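Local coordinates for metallo-beta-lactamase 1 (Acinetobacter baumannii, PDB 5MMD), which probably catalyses the zinc-dependent hydrolysis of beta-lactams to substituted beta-amino acids, conferring antibiotic resistance, at residues 32-37 with 81-86; 49-52 with 56-59. All coordinates share one frame; numbering follows the deposited sequence.

Contact 1 (32-37 with 81-86). With ZN (zinc ion), chain C.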
# COMPACT_ATOMS: atom_id res chain seq x y z
N VAL A 32 3.78 -14.75 -6.32
CA VAL A 32 2.89 -13.85 -5.62
C VAL A 32 2.81 -12.50 -6.38
O VAL A 32 3.78 -12.05 -6.98
CB VAL A 32 3.40 -13.61 -4.17
CG1 VAL A 32 2.44 -12.76 -3.37
CG2 VAL A 32 3.67 -14.92 -3.49
N SER A 33 1.64 -11.85 -6.39
CA SER A 33 1.55 -10.53 -6.97
C SER A 33 1.33 -9.49 -5.85
O SER A 33 0.82 -9.81 -4.79
CB SER A 33 0.41 -10.45 -7.99
OG SER A 33 -0.85 -10.63 -7.36
N SER A 34 1.62 -8.25 -6.16
CA SER A 34 1.45 -7.16 -5.19
C SER A 34 0.81 -5.97 -5.86
O SER A 34 1.19 -5.67 -6.98
CB SER A 34 2.79 -6.77 -4.59
OG SER A 34 2.75 -5.49 -3.97
N ASN A 35 -0.11 -5.30 -5.17
CA ASN A 35 -0.84 -4.14 -5.71
C ASN A 35 -0.27 -2.81 -5.22
O ASN A 35 0.24 -2.72 -4.11
CB ASN A 35 -2.31 -4.16 -5.31
CG ASN A 35 -3.05 -5.38 -5.79
OD1 ASN A 35 -2.76 -5.93 -6.85
ND2 ASN A 35 -4.01 -5.83 -5.00
N GLY A 36 -0.40 -1.79 -6.05
CA GLY A 36 -0.24 -0.42 -5.57
C GLY A 36 -1.15 0.45 -6.44
O GLY A 36 -1.87 -0.10 -7.28
N LEU A 37 -1.15 1.77 -6.24
CA LEU A 37 -1.93 2.65 -7.11
C LEU A 37 -1.08 3.73 -7.74
O LEU A 37 -0.03 4.11 -7.24
CB LEU A 37 -3.09 3.32 -6.35
CG LEU A 37 -4.16 2.43 -5.69
CD1 LEU A 37 -5.16 3.23 -4.87
CD2 LEU A 37 -4.93 1.60 -6.73
N GLU A 81 9.41 -5.45 1.30
CA GLU A 81 9.98 -5.30 -0.03
C GLU A 81 8.93 -5.18 -1.15
O GLU A 81 9.19 -4.53 -2.16
CB GLU A 81 10.89 -6.47 -0.32
CG GLU A 81 11.76 -6.35 -1.55
CD GLU A 81 12.86 -5.32 -1.43
OE1 GLU A 81 13.57 -5.16 -2.44
OE2 GLU A 81 13.09 -4.73 -0.35
N ASP A 82 7.74 -5.76 -0.96
CA ASP A 82 6.73 -5.68 -2.01
C ASP A 82 6.22 -4.23 -2.19
O ASP A 82 5.67 -3.94 -3.23
CB ASP A 82 5.54 -6.67 -1.80
CG ASP A 82 4.86 -6.56 -0.44
OD1 ASP A 82 5.57 -6.26 0.54
OD2 ASP A 82 3.63 -6.89 -0.35
N LYS A 83 6.45 -3.35 -1.24
CA LYS A 83 5.93 -1.96 -1.32
C LYS A 83 7.03 -0.88 -1.33
O LYS A 83 6.75 0.31 -1.58
CB LYS A 83 5.00 -1.70 -0.14
CG LYS A 83 3.87 -2.67 0.06
CD LYS A 83 3.02 -2.92 -1.20
CE LYS A 83 1.88 -3.90 -0.89
NZ LYS A 83 1.21 -4.32 -2.11
N THR A 84 8.27 -1.31 -1.09
CA THR A 84 9.43 -0.44 -0.98
C THR A 84 10.56 -0.78 -1.95
O THR A 84 11.59 -0.14 -1.90
CB THR A 84 10.06 -0.48 0.42
OG1 THR A 84 10.51 -1.82 0.70
CG2 THR A 84 9.06 0.01 1.50
N ALA A 85 10.40 -1.79 -2.79
CA ALA A 85 11.56 -2.23 -3.58
C ALA A 85 12.10 -1.12 -4.44
O ALA A 85 13.29 -1.09 -4.75
CB ALA A 85 11.23 -3.47 -4.48
N GLY A 86 11.24 -0.21 -4.87
CA GLY A 86 11.67 0.81 -5.80
C GLY A 86 12.15 2.10 -5.18
O GLY A 86 12.54 3.02 -5.91
ZN ZN C . 2.41 -7.36 1.17
O HOH W 1 3.65 -3.55 -5.06
O HOH W 2 3.84 -7.71 2.62

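Contact 2 (49-52 with 56-59)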
# COMPACT_ATOMS: atom_id res chain seq x y z
N ASP A 49 2.69 2.93 -3.05
CA ASP A 49 3.53 1.71 -2.95
C ASP A 49 4.28 1.44 -4.25
O ASP A 49 3.71 1.54 -5.34
CB ASP A 49 2.71 0.51 -2.51
CG ASP A 49 2.44 0.54 -1.04
OD1 ASP A 49 3.15 1.31 -0.37
OD2 ASP A 49 1.52 -0.13 -0.54
N THR A 50 5.58 1.19 -4.13
CA THR A 50 6.34 0.86 -5.31
C THR A 50 6.00 -0.56 -5.76
O THR A 50 5.46 -1.35 -5.01
CB THR A 50 7.87 0.95 -5.10
OG1 THR A 50 8.31 -0.21 -4.36
CG2 THR A 50 8.28 2.21 -4.36
N PRO A 51 6.29 -0.85 -7.02
CA PRO A 51 6.28 -2.25 -7.47
C PRO A 51 7.34 -3.07 -6.72
O PRO A 51 8.18 -2.50 -6.03
CB PRO A 51 6.58 -2.12 -8.97
CG PRO A 51 5.94 -0.82 -9.36
CD PRO A 51 6.28 0.09 -8.15
N TRP A 52 7.30 -4.38 -6.89
CA TRP A 52 8.17 -5.31 -6.19
C TRP A 52 9.58 -5.41 -6.76
O TRP A 52 10.31 -6.31 -6.37
CB TRP A 52 7.56 -6.72 -6.24
CG TRP A 52 7.74 -7.56 -5.03
CD1 TRP A 52 8.79 -7.58 -4.16
CD2 TRP A 52 6.81 -8.54 -4.56
NE1 TRP A 52 8.58 -8.53 -3.18
CE2 TRP A 52 7.36 -9.12 -3.39
CE3 TRP A 52 5.57 -9.00 -5.03
CZ2 TRP A 52 6.71 -10.14 -2.68
CZ3 TRP A 52 4.91 -9.98 -4.31
CH2 TRP A 52 5.49 -10.54 -3.13
N ASP A 56 10.53 -3.02 -12.46
CA ASP A 56 9.13 -2.68 -12.63
C ASP A 56 8.81 -1.26 -12.11
O ASP A 56 7.86 -0.66 -12.57
CB ASP A 56 8.23 -3.72 -11.96
CG ASP A 56 8.20 -5.03 -12.74
OD1 ASP A 56 8.23 -4.99 -13.98
OD2 ASP A 56 8.20 -6.09 -12.11
N THR A 57 9.59 -0.75 -11.17
CA THR A 57 9.41 0.62 -10.71
C THR A 57 9.79 1.54 -11.87
O THR A 57 9.02 2.42 -12.21
CB THR A 57 10.24 0.96 -9.44
OG1 THR A 57 9.77 0.16 -8.35
CG2 THR A 57 10.09 2.46 -9.07
N GLU A 58 10.92 1.29 -12.52
CA GLU A 58 11.25 2.06 -13.73
C GLU A 58 10.16 1.94 -14.78
O GLU A 58 9.82 2.94 -15.43
CB GLU A 58 12.59 1.64 -14.36
CG GLU A 58 12.87 2.44 -15.67
CD GLU A 58 12.34 1.76 -16.95
OE1 GLU A 58 12.08 0.53 -16.92
OE2 GLU A 58 12.17 2.44 -18.01
N LYS A 59 9.60 0.74 -14.97
CA LYS A 59 8.55 0.57 -15.98
C LYS A 59 7.32 1.40 -15.65
O LYS A 59 6.64 1.88 -16.57
CB LYS A 59 8.14 -0.91 -16.12
CG LYS A 59 9.19 -1.78 -16.75
CD LYS A 59 8.71 -3.25 -16.82
CE LYS A 59 9.60 -4.09 -17.70
NZ LYS A 59 10.96 -4.30 -17.12

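Contact 1 (32-37 with 81-86)
Lys83 reaches Ser34 and Asn35 with its amine and ties the short helix 81-84 to strand 32-41. NZ donates to Ser34 OG at 2.7 Å. It also donates to the backbone Asn35 O at 2.7 Å. The second bond lies in the carbonyl plane, on a lone pair, with a C=O...N angle of 140°. Gly200 O accepts a third bond from NZ, so three oxygens hold the buried amine. The Lys83 chain bends at chi2 (-51°) and is extended beyond it, which carries NZ across to the strand. Ser34 has OG opposite its own backbone N (chi1 163°). This turns the hydroxyl to the amine, while Ser34 CB packs against Asp82 CB at 3.9 Å. Asp82 belongs to the HXHXD zinc-binding motif. Its OD2 binds one zinc ion at 2.0 Å, and Cys159 and His201 are the other protein ligands. A water bound to the same zinc ion donates to Asp82 OD1 at 3.1 Å. Within residues 81-86, Lys83 NZ and Asp82 OD2 form a long salt bridge of 3.9 Å. Asn35 contributes only backbone here: its amide bonds to Lys21 through OD1 and to Pro199 O and Gly202 O through ND2. Ser33 O is hydrogen-bonded to ND1 of the zinc ligand His201. Strand 32-41 runs between strands 17-26 and 44-48. Tyr156, on strand 154-158 of the second sheet, touches Lys83 and hydrogen-bonds to Asn35 O.

Contact 2 (49-52 with 56-59)
Thr50 and Pro51 lie in the loop that starts a beta-alpha-beta crossover, and they meet Asp56 and Thr57 near the beginning of its helix. The Pro51 ring does most of the touching. Pro51 CB meets Asp56 CB at 3.8 Å. Pro51 CG sits 3.7 Å from the backbone Asp56 O. Pro51 CD comes 3.5 Å from Thr57 OG1. The Pro51 and Thr57 side chains cross at about a right angle. No hydrogen bond links the two segments, so van der Waals contact carries the pairing. Thr57 OG1 stands beside its own backbone N (chi1 -65°). From there it hydrogen-bonds to Ser53 O, one turn back, and also rests 3.8 Å from Thr50 CB. Its polar partner, Ser53, comes just before helix 54-66. The crossover runs from strand 44-48 through helix 54-66 to the parallel strand 70-75, and the loop joins the first two. Thr50 bonds within the loop and beyond it. Its OG1 lies between its backbone N and carbonyl carbon (chi1 76°) and donates to Pro51 O at 2.8 Å. That donor is tilted 23° from the carbonyl plane. The same Thr50 oxygen is hydrogen-bonded to Gly86 N. Asp56 OD1 has a weak bond to Leu8 N, near the N-terminus, and Leu8 also touches Pro51. His20 and Ser22 of strand 17-26 also touch Pro51. Leu90 of helix 87-92 packs against both threonines.

In the fold
Both contacts are buried, and their centres lie about 7 Å apart. Contact 1 is nearer the centre of the chain, about 8 Å against 12 Å for contact 2. They differ in chemistry. Residues 32-37 and 81-86 meet through a lysine amine bonded to a hydroxyl and a backbone carbonyl, beside the zinc ligand Asp82. Residues 49-52 and 56-59 meet by van der Waals contact of a proline ring, with no hydrogen bond between them. The two share no segment but touch directly: Lys83 O and Thr50 N are 2.9 Å apart, probably a hydrogen bond. Strand 44-48, which pairs with strand 32-41, leads into the loop of contact 2. Trp52 of that loop touches Ser34 and Asp82 of contact 1.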